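Side-chain contacts in intracellular protein transport protein USO1 (PDB 6LSU), which is required for protein transport from the ER to the Golgi complex, working as a homodimer with globular heads and a rod-like coiled-coil tail: residues N300-R303 against I304-N308; A362-M365 against V366-N369; L538-I541 against T542-T546; F638-K641 against E642-F645; F701-Y704 against F705-F709. All blocks are in the same frame, centred on the assembly; numbering follows the deposited sequence.

Contact 1. Residues N300-R303 against I304-N308; sequences NDQR and IVNIN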
loop_
_atom_site.group_PDB
_atom_site.type_symbol
_atom_site.label_atom_id
_atom_site.label_comp_id
_atom_site.label_asym_id
_atom_site.label_seq_id
_atom_site.Cartn_x
_atom_site.Cartn_y
_atom_site.Cartn_z
ATOM N N ASN A 300 4.092 18.730 -2.503
ATOM C CA ASN A 300 4.126 18.484 -3.955
ATOM C C ASN A 300 4.332 16.992 -4.147
ATOM O O ASN A 300 4.524 16.311 -3.142
ATOM C CB ASN A 300 5.226 19.296 -4.616
ATOM C CG ASN A 300 6.633 18.871 -4.238
ATOM O OD1 ASN A 300 6.916 17.703 -3.896
ATOM N ND2 ASN A 300 7.548 19.808 -4.385
ATOM N N ASP A 301 4.273 16.536 -5.384
ATOM C CA ASP A 301 4.229 15.108 -5.757
ATOM C C ASP A 301 5.520 14.435 -5.289
ATOM O O ASP A 301 5.491 13.334 -4.813
ATOM C CB ASP A 301 4.017 14.987 -7.265
ATOM C CG ASP A 301 2.574 15.183 -7.684
ATOM O OD1 ASP A 301 1.695 14.658 -6.980
ATOM O OD2 ASP A 301 2.334 15.870 -8.667
ATOM N N GLN A 302 6.647 15.122 -5.359
ATOM C CA GLN A 302 7.929 14.509 -4.959
ATOM C C GLN A 302 7.935 14.270 -3.439
ATOM O O GLN A 302 8.369 13.130 -2.973
ATOM C CB GLN A 302 9.090 15.363 -5.431
ATOM C CG GLN A 302 10.433 14.702 -5.203
ATOM C CD GLN A 302 10.474 13.333 -5.841
ATOM O OE1 GLN A 302 10.437 13.219 -7.052
ATOM N NE2 GLN A 302 10.614 12.270 -5.061
ATOM N N ARG A 303 7.501 15.278 -2.661
ATOM C CA ARG A 303 7.567 15.132 -1.173
ATOM C C ARG A 303 6.546 14.098 -0.707
ATOM O O ARG A 303 6.869 13.331 0.210
ATOM C CB ARG A 303 7.335 16.477 -0.521
ATOM C CG ARG A 303 8.355 17.490 -1.012
ATOM C CD ARG A 303 7.988 18.863 -0.628
ATOM N NE ARG A 303 9.098 19.693 -0.991
ATOM C CZ ARG A 303 9.350 20.859 -0.474
ATOM N NH1 ARG A 303 8.529 21.367 0.418
ATOM N NH2 ARG A 303 10.431 21.488 -0.862
ATOM N N ILE A 304 5.409 14.010 -1.398
ATOM C CA ILE A 304 4.369 12.964 -1.151
ATOM C C ILE A 304 4.977 11.574 -1.329
ATOM O O ILE A 304 4.796 10.707 -0.426
ATOM C CB ILE A 304 3.138 13.146 -2.060
ATOM C CG1 ILE A 304 2.342 14.372 -1.564
ATOM C CG2 ILE A 304 2.274 11.870 -2.113
ATOM C CD1 ILE A 304 1.233 14.846 -2.512
ATOM N N VAL A 305 5.663 11.370 -2.464
ATOM C CA VAL A 305 6.328 10.079 -2.790
ATOM C C VAL A 305 7.438 9.816 -1.773
ATOM O O VAL A 305 7.563 8.683 -1.382
ATOM C CB VAL A 305 6.888 10.077 -4.219
ATOM C CG1 VAL A 305 7.606 8.745 -4.554
ATOM C CG2 VAL A 305 5.815 10.355 -5.253
ATOM N N ASN A 306 8.208 10.830 -1.352
ATOM C CA ASN A 306 9.338 10.609 -0.416
ATOM C C ASN A 306 8.686 10.091 0.878
ATOM O O ASN A 306 9.050 9.027 1.392
ATOM C CB ASN A 306 10.229 11.840 -0.227
ATOM C CG ASN A 306 11.099 12.172 -1.432
ATOM O OD1 ASN A 306 11.209 11.404 -2.382
ATOM N ND2 ASN A 306 11.736 13.337 -1.371
ATOM N N ILE A 307 7.689 10.796 1.388
ATOM C CA ILE A 307 7.190 10.410 2.733
ATOM C C ILE A 307 6.569 9.015 2.595
ATOM O O ILE A 307 6.667 8.221 3.564
ATOM C CB ILE A 307 6.243 11.432 3.375
ATOM C CG1 ILE A 307 6.132 11.194 4.891
ATOM C CG2 ILE A 307 4.858 11.468 2.717
ATOM C CD1 ILE A 307 5.611 12.423 5.673
ATOM N N ASN A 308 5.920 8.708 1.467
ATOM C CA ASN A 308 5.162 7.458 1.384
ATOM C C ASN A 308 6.205 6.334 1.355
ATOM O O ASN A 308 5.979 5.231 1.930
ATOM C CB ASN A 308 4.199 7.500 0.197
ATOM C CG ASN A 308 2.820 8.052 0.512
ATOM O OD1 ASN A 308 2.444 8.311 1.665
ATOM N ND2 ASN A 308 2.038 8.263 -0.531
#

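Contact 2. Residues A362-M365 against V366-N369; sequences AANM and VRSN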
loop_
_atom_site.group_PDB
_atom_site.type_symbol
_atom_site.label_atom_id
_atom_site.label_comp_id
_atom_site.label_asym_id
_atom_site.label_seq_id
_atom_site.Cartn_x
_atom_site.Cartn_y
_atom_site.Cartn_z
ATOM N N ALA A 362 0.494 2.567 10.611
ATOM C CA ALA A 362 0.156 2.381 12.045
ATOM C C ALA A 362 -0.550 1.041 12.216
ATOM O O ALA A 362 -0.368 0.427 13.244
ATOM C CB ALA A 362 -0.699 3.512 12.609
ATOM N N ALA A 363 -1.339 0.596 11.250
ATOM C CA ALA A 363 -2.126 -0.649 11.432
ATOM C C ALA A 363 -1.126 -1.822 11.464
ATOM O O ALA A 363 -1.298 -2.736 12.235
ATOM C CB ALA A 363 -3.209 -0.778 10.371
ATOM N N ASN A 364 -0.150 -1.819 10.595
ATOM C CA ASN A 364 0.911 -2.857 10.586
ATOM C C ASN A 364 1.727 -2.835 11.897
ATOM O O ASN A 364 1.979 -3.875 12.476
ATOM C CB ASN A 364 1.825 -2.643 9.407
ATOM C CG ASN A 364 1.212 -3.145 8.127
ATOM O OD1 ASN A 364 0.579 -4.211 8.097
ATOM N ND2 ASN A 364 1.506 -2.397 7.069
ATOM N N MET A 365 1.986 -1.655 12.421
ATOM C CA MET A 365 2.706 -1.471 13.699
ATOM C C MET A 365 1.991 -2.101 14.919
ATOM O O MET A 365 2.720 -2.511 15.868
ATOM C CB MET A 365 2.914 0.024 13.950
ATOM C CG MET A 365 3.785 0.658 12.842
ATOM S SD MET A 365 4.492 2.140 13.503
ATOM C CE MET A 365 3.826 3.375 12.423
ATOM N N VAL A 366 0.652 -2.190 14.951
ATOM C CA VAL A 366 -0.084 -2.557 16.209
ATOM C C VAL A 366 -0.851 -3.859 16.048
ATOM O O VAL A 366 -1.233 -4.456 17.043
ATOM C CB VAL A 366 -1.023 -1.452 16.677
ATOM C CG1 VAL A 366 -0.321 -0.131 16.786
ATOM C CG2 VAL A 366 -2.219 -1.323 15.780
ATOM N N ARG A 367 -1.028 -4.318 14.828
ATOM C CA ARG A 367 -1.861 -5.501 14.575
ATOM C C ARG A 367 -1.431 -6.656 15.472
ATOM O O ARG A 367 -0.337 -7.143 15.309
ATOM C CB ARG A 367 -1.725 -5.904 13.107
ATOM C CG ARG A 367 -2.654 -7.065 12.733
ATOM C CD ARG A 367 -3.246 -7.040 11.335
ATOM N NE ARG A 367 -2.343 -6.320 10.447
ATOM C CZ ARG A 367 -2.633 -5.213 9.791
ATOM N NH1 ARG A 367 -3.833 -4.707 9.863
ATOM N NH2 ARG A 367 -1.720 -4.600 9.069
ATOM N N SER A 368 -2.282 -7.110 16.367
ATOM C CA SER A 368 -2.111 -8.415 17.084
ATOM C C SER A 368 -0.991 -8.401 18.139
ATOM O O SER A 368 -0.367 -9.424 18.328
ATOM C CB SER A 368 -1.841 -9.493 16.086
ATOM O OG SER A 368 -3.011 -10.240 15.950
ATOM N N ASN A 369 -0.732 -7.259 18.762
ATOM C CA ASN A 369 0.389 -7.039 19.700
ATOM C C ASN A 369 -0.261 -6.344 20.885
ATOM O O ASN A 369 -0.457 -5.110 20.737
ATOM C CB ASN A 369 1.442 -6.179 19.016
ATOM C CG ASN A 369 2.693 -5.945 19.830
ATOM O OD1 ASN A 369 2.642 -5.598 21.022
ATOM N ND2 ASN A 369 3.826 -6.082 19.163
#

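Contact 3. Residues L538-I541 against T542-T546; sequences LREI and TRNVT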
loop_
_atom_site.group_PDB
_atom_site.type_symbol
_atom_site.label_atom_id
_atom_site.label_comp_id
_atom_site.label_asym_id
_atom_site.label_seq_id
_atom_site.Cartn_x
_atom_site.Cartn_y
_atom_site.Cartn_z
ATOM N N LEU A 538 -19.722 -10.849 23.224
ATOM C CA LEU A 538 -19.797 -9.554 22.515
ATOM C C LEU A 538 -21.186 -9.470 21.867
ATOM O O LEU A 538 -21.837 -8.413 21.951
ATOM C CB LEU A 538 -18.673 -9.473 21.478
ATOM C CG LEU A 538 -17.244 -9.531 22.011
ATOM C CD1 LEU A 538 -16.265 -9.801 20.871
ATOM C CD2 LEU A 538 -16.870 -8.242 22.720
ATOM N N ARG A 539 -21.624 -10.552 21.225
ATOM C CA ARG A 539 -22.992 -10.646 20.644
ATOM C C ARG A 539 -24.014 -10.264 21.719
ATOM O O ARG A 539 -24.777 -9.278 21.526
ATOM C CB ARG A 539 -23.220 -12.048 20.073
ATOM C CG ARG A 539 -22.449 -12.307 18.784
ATOM C CD ARG A 539 -22.439 -13.769 18.393
ATOM N NE ARG A 539 -21.977 -14.055 17.033
ATOM C CZ ARG A 539 -22.777 -14.195 15.960
ATOM N NH1 ARG A 539 -24.086 -14.048 16.066
ATOM N NH2 ARG A 539 -22.269 -14.492 14.780
ATOM N N GLU A 540 -23.932 -10.967 22.852
ATOM C CA GLU A 540 -24.825 -10.813 24.026
ATOM C C GLU A 540 -24.852 -9.380 24.514
ATOM O O GLU A 540 -25.929 -8.943 24.826
ATOM C CB GLU A 540 -24.407 -11.761 25.149
ATOM C CG GLU A 540 -24.832 -13.190 24.847
ATOM C CD GLU A 540 -26.214 -13.289 24.200
ATOM O OE1 GLU A 540 -26.293 -13.763 23.004
ATOM O OE2 GLU A 540 -27.207 -12.852 24.870
ATOM N N ILE A 541 -23.727 -8.690 24.585
ATOM C CA ILE A 541 -23.705 -7.267 25.037
ATOM C C ILE A 541 -24.492 -6.407 24.054
ATOM O O ILE A 541 -25.076 -5.395 24.478
ATOM C CB ILE A 541 -22.251 -6.746 25.187
ATOM C CG1 ILE A 541 -21.521 -7.471 26.316
ATOM C CG2 ILE A 541 -22.243 -5.224 25.388
ATOM C CD1 ILE A 541 -20.046 -7.169 26.378
ATOM N N THR A 542 -24.413 -6.718 22.763
ATOM C CA THR A 542 -24.984 -5.862 21.692
ATOM C C THR A 542 -26.481 -6.123 21.688
ATOM O O THR A 542 -27.257 -5.136 21.631
ATOM C CB THR A 542 -24.362 -6.134 20.317
ATOM O OG1 THR A 542 -22.959 -5.874 20.369
ATOM C CG2 THR A 542 -24.995 -5.271 19.239
ATOM N N ARG A 543 -26.848 -7.397 21.841
ATOM C CA ARG A 543 -28.266 -7.851 21.921
ATOM C C ARG A 543 -28.972 -7.121 23.076
ATOM O O ARG A 543 -30.088 -6.576 22.881
ATOM C CB ARG A 543 -28.360 -9.374 22.064
ATOM C CG ARG A 543 -29.667 -9.939 21.546
ATOM C CD ARG A 543 -29.743 -11.454 21.431
ATOM N NE ARG A 543 -29.473 -12.118 22.696
ATOM C CZ ARG A 543 -30.227 -12.039 23.799
ATOM N NH1 ARG A 543 -31.335 -11.319 23.825
ATOM N NH2 ARG A 543 -29.847 -12.667 24.897
ATOM N N ASN A 544 -28.384 -7.076 24.255
ATOM C CA ASN A 544 -29.166 -6.687 25.464
ATOM C C ASN A 544 -29.149 -5.169 25.630
ATOM O O ASN A 544 -29.533 -4.703 26.684
ATOM C CB ASN A 544 -28.747 -7.521 26.677
ATOM C CG ASN A 544 -29.122 -8.981 26.449
ATOM O OD1 ASN A 544 -30.271 -9.288 26.096
ATOM N ND2 ASN A 544 -28.155 -9.886 26.579
ATOM N N VAL A 545 -28.774 -4.428 24.593
ATOM C CA VAL A 545 -28.910 -2.949 24.588
ATOM C C VAL A 545 -30.359 -2.596 24.234
ATOM O O VAL A 545 -30.927 -3.171 23.264
ATOM C CB VAL A 545 -27.910 -2.278 23.623
ATOM C CG1 VAL A 545 -28.354 -0.898 23.219
ATOM C CG2 VAL A 545 -26.523 -2.206 24.222
ATOM N N THR A 546 -30.900 -1.616 24.951
ATOM C CA THR A 546 -32.281 -1.087 24.812
ATOM C C THR A 546 -32.192 0.370 24.343
ATOM O O THR A 546 -31.194 1.033 24.687
ATOM C CB THR A 546 -32.973 -1.201 26.168
ATOM O OG1 THR A 546 -32.251 -0.256 26.968
ATOM C CG2 THR A 546 -32.926 -2.601 26.755
#

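Contact 4. Residues F638-K641 against E642-F645; sequences FSSK and ESPF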
loop_
_atom_site.group_PDB
_atom_site.type_symbol
_atom_site.label_atom_id
_atom_site.label_comp_id
_atom_site.label_asym_id
_atom_site.label_seq_id
_atom_site.Cartn_x
_atom_site.Cartn_y
_atom_site.Cartn_z
ATOM N N PHE A 638 -32.414 -21.470 12.737
ATOM C CA PHE A 638 -31.963 -21.384 14.148
ATOM C C PHE A 638 -33.177 -21.084 15.030
ATOM O O PHE A 638 -32.988 -20.691 16.196
ATOM C CB PHE A 638 -30.772 -20.414 14.199
ATOM C CG PHE A 638 -29.650 -20.825 13.263
ATOM C CD1 PHE A 638 -28.843 -21.914 13.566
ATOM C CD2 PHE A 638 -29.434 -20.176 12.058
ATOM C CE1 PHE A 638 -27.831 -22.321 12.703
ATOM C CE2 PHE A 638 -28.409 -20.570 11.201
ATOM C CZ PHE A 638 -27.600 -21.640 11.528
ATOM N N SER A 639 -34.390 -21.310 14.506
ATOM C CA SER A 639 -35.665 -21.365 15.278
ATOM C C SER A 639 -35.733 -22.693 16.043
ATOM O O SER A 639 -35.317 -23.723 15.477
ATOM C CB SER A 639 -36.840 -21.258 14.369
ATOM O OG SER A 639 -36.906 -22.410 13.529
ATOM N N SER A 640 -36.282 -22.685 17.257
ATOM C CA SER A 640 -36.581 -23.908 18.050
ATOM C C SER A 640 -38.077 -23.976 18.406
ATOM O O SER A 640 -38.847 -23.041 18.037
ATOM C CB SER A 640 -35.697 -23.971 19.276
ATOM O OG SER A 640 -36.276 -23.281 20.379
ATOM N N LYS A 641 -38.471 -25.054 19.095
ATOM C CA LYS A 641 -39.835 -25.283 19.636
ATOM C C LYS A 641 -40.263 -24.114 20.520
ATOM O O LYS A 641 -41.463 -23.770 20.474
ATOM C CB LYS A 641 -39.861 -26.517 20.530
ATOM C CG LYS A 641 -40.019 -27.849 19.825
ATOM C CD LYS A 641 -39.585 -29.019 20.689
ATOM C CE LYS A 641 -39.941 -28.862 22.158
ATOM N NZ LYS A 641 -40.001 -30.169 22.857
ATOM N N GLU A 642 -39.339 -23.571 21.324
ATOM C CA GLU A 642 -39.648 -22.517 22.330
ATOM C C GLU A 642 -39.148 -21.150 21.843
ATOM O O GLU A 642 -39.029 -20.240 22.697
ATOM C CB GLU A 642 -39.101 -22.895 23.720
ATOM C CG GLU A 642 -40.138 -23.532 24.656
ATOM C CD GLU A 642 -41.240 -22.637 25.237
ATOM O OE1 GLU A 642 -41.479 -21.514 24.723
ATOM O OE2 GLU A 642 -41.874 -23.075 26.222
ATOM N N SER A 643 -38.919 -20.963 20.535
ATOM C CA SER A 643 -38.780 -19.604 19.950
ATOM C C SER A 643 -40.141 -18.918 20.004
ATOM O O SER A 643 -41.142 -19.545 19.645
ATOM C CB SER A 643 -38.276 -19.573 18.520
ATOM O OG SER A 643 -37.273 -20.537 18.256
ATOM N N PRO A 644 -40.191 -17.599 20.314
ATOM C CA PRO A 644 -41.446 -16.854 20.417
ATOM C C PRO A 644 -42.412 -17.033 19.241
ATOM O O PRO A 644 -43.585 -17.019 19.458
ATOM C CB PRO A 644 -40.976 -15.394 20.491
ATOM C CG PRO A 644 -39.645 -15.497 21.178
ATOM C CD PRO A 644 -39.031 -16.727 20.545
ATOM N N PHE A 645 -41.888 -17.148 18.029
ATOM C CA PHE A 645 -42.645 -17.667 16.866
ATOM C C PHE A 645 -42.180 -19.105 16.735
ATOM O O PHE A 645 -41.098 -19.346 16.213
ATOM C CB PHE A 645 -42.414 -16.774 15.647
ATOM C CG PHE A 645 -43.379 -16.950 14.495
ATOM C CD1 PHE A 645 -43.948 -18.176 14.187
ATOM C CD2 PHE A 645 -43.630 -15.887 13.647
ATOM C CE1 PHE A 645 -44.753 -18.315 13.064
ATOM C CE2 PHE A 645 -44.441 -16.032 12.539
ATOM C CZ PHE A 645 -45.001 -17.246 12.236
HETATM O O HOH W 1 -42.925 -21.440 22.510
#

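Contact 5. Residues F701-Y704 against F705-F709; sequences FSTY and FIQLF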
loop_
_atom_site.group_PDB
_atom_site.type_symbol
_atom_site.label_atom_id
_atom_site.label_comp_id
_atom_site.label_asym_id
_atom_site.label_seq_id
_atom_site.Cartn_x
_atom_site.Cartn_y
_atom_site.Cartn_z
ATOM N N PHE A 701 -21.097 -5.185 0.159
ATOM C CA PHE A 701 -21.005 -6.313 1.108
ATOM C C PHE A 701 -19.725 -6.218 1.947
ATOM O O PHE A 701 -18.653 -6.230 1.424
ATOM C CB PHE A 701 -21.061 -7.635 0.342
ATOM C CG PHE A 701 -22.340 -7.755 -0.438
ATOM C CD1 PHE A 701 -23.476 -8.277 0.160
ATOM C CD2 PHE A 701 -22.443 -7.235 -1.713
ATOM C CE1 PHE A 701 -24.685 -8.328 -0.520
ATOM C CE2 PHE A 701 -23.648 -7.278 -2.388
ATOM C CZ PHE A 701 -24.767 -7.832 -1.797
ATOM N N SER A 702 -19.873 -6.160 3.261
ATOM C CA SER A 702 -18.816 -6.494 4.235
ATOM C C SER A 702 -18.283 -7.894 3.946
ATOM O O SER A 702 -19.094 -8.829 3.710
ATOM C CB SER A 702 -19.282 -6.430 5.623
ATOM O OG SER A 702 -18.417 -7.205 6.430
ATOM N N THR A 703 -16.954 -8.004 3.994
ATOM C CA THR A 703 -16.193 -9.239 3.723
ATOM C C THR A 703 -16.666 -10.350 4.663
ATOM O O THR A 703 -16.709 -11.550 4.274
ATOM C CB THR A 703 -14.686 -8.997 3.845
ATOM O OG1 THR A 703 -14.185 -10.323 3.674
ATOM C CG2 THR A 703 -14.254 -8.364 5.152
ATOM N N TYR A 704 -16.993 -10.018 5.892
ATOM C CA TYR A 704 -17.417 -11.074 6.838
ATOM C C TYR A 704 -18.702 -11.709 6.310
ATOM O O TYR A 704 -18.850 -12.927 6.473
ATOM C CB TYR A 704 -17.586 -10.514 8.255
ATOM C CG TYR A 704 -16.417 -9.659 8.638
ATOM C CD1 TYR A 704 -15.163 -10.233 8.786
ATOM C CD2 TYR A 704 -16.528 -8.272 8.734
ATOM C CE1 TYR A 704 -14.048 -9.459 9.068
ATOM C CE2 TYR A 704 -15.415 -7.490 9.033
ATOM C CZ TYR A 704 -14.170 -8.094 9.177
ATOM O OH TYR A 704 -13.049 -7.392 9.443
ATOM N N PHE A 705 -19.600 -10.919 5.703
ATOM C CA PHE A 705 -20.888 -11.450 5.199
ATOM C C PHE A 705 -20.588 -12.376 4.016
ATOM O O PHE A 705 -21.092 -13.547 3.978
ATOM C CB PHE A 705 -21.866 -10.354 4.792
ATOM C CG PHE A 705 -23.051 -10.943 4.085
ATOM C CD1 PHE A 705 -24.067 -11.535 4.815
ATOM C CD2 PHE A 705 -23.107 -10.979 2.698
ATOM C CE1 PHE A 705 -25.154 -12.114 4.180
ATOM C CE2 PHE A 705 -24.178 -11.593 2.063
ATOM C CZ PHE A 705 -25.207 -12.152 2.805
ATOM N N ILE A 706 -19.772 -11.874 3.084
ATOM C CA ILE A 706 -19.284 -12.655 1.907
ATOM C C ILE A 706 -18.697 -13.980 2.381
ATOM O O ILE A 706 -18.918 -14.946 1.689
ATOM C CB ILE A 706 -18.246 -11.872 1.088
ATOM C CG1 ILE A 706 -18.808 -10.559 0.550
ATOM C CG2 ILE A 706 -17.720 -12.723 -0.040
ATOM C CD1 ILE A 706 -17.771 -9.607 0.054
ATOM N N GLN A 707 -17.898 -14.013 3.456
ATOM C CA GLN A 707 -17.186 -15.248 3.863
ATOM C C GLN A 707 -18.259 -16.186 4.407
ATOM O O GLN A 707 -18.249 -17.415 4.104
ATOM C CB GLN A 707 -16.101 -14.981 4.913
ATOM C CG GLN A 707 -14.715 -14.658 4.364
ATOM C CD GLN A 707 -13.858 -14.037 5.442
ATOM O OE1 GLN A 707 -13.526 -14.675 6.440
ATOM N NE2 GLN A 707 -13.531 -12.768 5.264
ATOM N N LEU A 708 -19.148 -15.631 5.230
ATOM C CA LEU A 708 -20.234 -16.431 5.857
ATOM C C LEU A 708 -21.125 -17.039 4.752
ATOM O O LEU A 708 -21.352 -18.242 4.767
ATOM C CB LEU A 708 -21.048 -15.534 6.777
ATOM C CG LEU A 708 -22.264 -16.237 7.374
ATOM C CD1 LEU A 708 -21.827 -17.166 8.499
ATOM C CD2 LEU A 708 -23.297 -15.243 7.869
ATOM N N PHE A 709 -21.576 -16.242 3.787
ATOM C CA PHE A 709 -22.456 -16.740 2.717
ATOM C C PHE A 709 -21.733 -17.870 1.979
ATOM O O PHE A 709 -22.233 -19.018 1.983
ATOM C CB PHE A 709 -22.904 -15.623 1.780
ATOM C CG PHE A 709 -23.823 -16.140 0.717
ATOM C CD1 PHE A 709 -25.114 -16.537 1.030
ATOM C CD2 PHE A 709 -23.371 -16.311 -0.573
ATOM C CE1 PHE A 709 -25.958 -17.028 0.047
ATOM C CE2 PHE A 709 -24.210 -16.812 -1.553
ATOM C CZ PHE A 709 -25.499 -17.178 -1.239
#

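Contact 1. Residues N300-R303 against I304-N308
Q302 and N306, one turn apart in the first part of helix 301-317, set their amides obliquely against each other, the two planes turned 44° apart. Q302 NE2 donates to N306 OD1 over 2.9 Å. The approach is uneven: the oxygen lies close to the plane of the Q302 amide, whereas the nitrogen stands above the N306 carbonyl plane instead of on a lone pair. Q302 makes the reach by starting with CG opposite its backbone N (chi1 -173°) and then bending at chi2, which turns the amide along the helix toward N306. The backbones of the same two residues are joined as well, N306 N to Q302 O at 2.8 Å.

On another side of the helix, I304 lays CG1 alongside the carbonyl of N300, 3.3 Å from its O. N300 is the N-cap: its OD1 accepts from R303 N at 2.8 Å with an N-H...O angle of 166°, while N300 O takes I304 N at 3.0 Å. The R303 chain is extended, and its NH1 bonds to F298 O, just before the helix.

Q302 NE2 also reaches N254 OD1 in helix 251-264, and N306 ND2 reaches L247 O, so that these amides join ARM 5 to ARM 4. Such a chain of neutral amides satisfies buried polar atoms without burying charge, and its donors and acceptors probably fix which way each amide is turned.

Contact 2. Residues A362-M365 against V366-N369
The carbonyl oxygen of A363 is the shared acceptor where helix 354-366 ends. R367 N bonds to it at 3.0 Å, V366 N adds a weak bond at 3.4 Å, and the R367 guanidinium lays one face over it, the oxygen standing 3.6 Å above the plane near its centre. R367 starts with CG opposite its own backbone N (chi1 -175°), then bends at chi2 and chi3, folding the chain back along the last helical turn. It thereby runs beside N364 and points the same way. N364 OD1 comes in at the guanidinium edge, in its plane, with the amide turned 79° from it; the bond from R367 NH2 to N364 OD1 is weak, its angle only 125°. The other end of that amide, N364 ND2, is held by S315 OG. With an alanine in place of R367 the backbone bond to A363 O would remain, but that oxygen would probably lose the guanidinium face over it and N364 OD1 this partner.

From V366 to N369 the chain makes a type II beta turn into helix 370-376, which N369 caps through A372 N. M365 faces helix 337-346, V366 packs on A372 and F376, and A363 and R367 rest on A433 of helix 421-435, so the junction lies between ARM 6 and ARM 7 with helices around it.

Contact 3. Residues L538-I541 against T542-T546
An i to i+3 salt bridge, E540 to R543, marks the C-terminal turn of helix 535-543 in the Uso1/p115 head region. The two side chains run side by side and point the same way, with carboxylate and guanidinium planes 46° apart. R543 NH2 meets E540 OE2 at 2.6 Å, on the syn lone pair of that oxygen, which itself lies 27° out of the guanidinium plane. R543 NE adds a weak bond to the same oxygen at 3.2 Å, so one carboxylate oxygen takes two N-H groups. Bends at chi2 of E540 and chi3 of R543 bring the charged ends together. The remaining nitrogen, R543 NH1, forms a salt bridge with D599, and the two carboxylates probably balance the charge of the guanidinium and help fix how it is turned.

N544, the first residue to leave helical geometry, lays its CG over the rim of one guanidinium face, 3.8 Å above the plane. Its backbone N still closes a helical bond to E540 O at 3.1 Å. Beyond it, V545 sets CG2 3.5 Å from I541 O.

T542 lies on the inner side of the helix, against F524, F528 and W589. Its OG1, placed beside its own backbone N (chi1 -60°), donates back to L538 O over 3.2 Å, and T542 N reaches that same oxygen from the opposite face of the carbonyl plane.

Contact 4. Residues F638-K641 against E642-F645
The backbone from S640 to S643 folds into a type I beta turn, closed by S643 N donating to S640 O at 3.3 Å. Serine hydroxyls brace the turn from two directions. S643 OG accepts from S640 N at 2.6 Å with an N-H...O angle of 164°, linking the start of the turn to its last side chain. S640 OG sits between its own backbone N and carbonyl carbon (chi1 88°), a setting that brings it over the bend to accept from E642 N at 3.2 Å. With an alanine in place of S640, E642 N is likely to lose this acceptor, and the turn one of its braces. At the exposed tip a water donates to E642 OE1 at 2.6 Å and, weakly, to K641 O.

S643 OG also bonds to N598 OD1, tying the turn to helix 594-601, where L601 packs against S639 and S643. Farther back, S639 OG holds Y636 O at the end of helix 622-637. The S640 OG to E642 N bond defines an ST turn, here superposed on the beta turn in the loop that joins helices 622-637 and 647-658.

Contact 5. Residues F701-Y704 against F705-F709
F701 and F705 place their rings side by side, pointing the same way, with F701 CD1 3.7 Å from F705 CD2. The planes are 26° from parallel but slid apart, and with centroids 5.9 Å apart the rings barely overlap. F701 also touches I706, its CB lying 3.7 Å from I706 CG1. Away from the rings, T703 and Q707 run alongside each other: T703 OG1, opposite its backbone N (chi1 175°), accepts from Q707 NE2 at 3.0 Å, nearly in the plane of the amide. The methyl CG2 of T703 meanwhile lies over the centre of the Y704 ring.

These pairs belong to the start of helix 703-711. S702 is its N-cap, OG accepting from Y704 N at 3.2 Å, while S702 O takes I706 N at 3.2 Å. With F701 just before the cap and I706 in the first turn, their apolar contact is a hydrophobic staple.

In the next shell, D522 of helix 514-528 bonds to S702 OG, and K432 NZ to Y704 OH. F676 meets the F701 ring edge-to-face. L627 and M630 of helix 622-637 pack against F705, with T584 of helix 577-590 also touching it.

All five contacts lie at or near helix ends of the head. Contacts 1 and 5 are helix starts, each with a side-chain N-cap and an i to i+4 polar pair, but contact 1 joins its neighbours through buried amides as well as isoleucines, contact 5 largely through aromatic rings. Contacts 2 and 3 are helix exits that use an arginine, weakly bonded to an amide in the more buried contact 2 and salt-bridged in contact 3. Contact 4, a serine-braced loop with an exposed tip and a bound water, is the most peripheral, its centre about 47 Å from the centre of the chain. Contacts 4 and 5 both reach helix 622-637, and contacts 3 and 5 both touch helices 514-528 and 577-590.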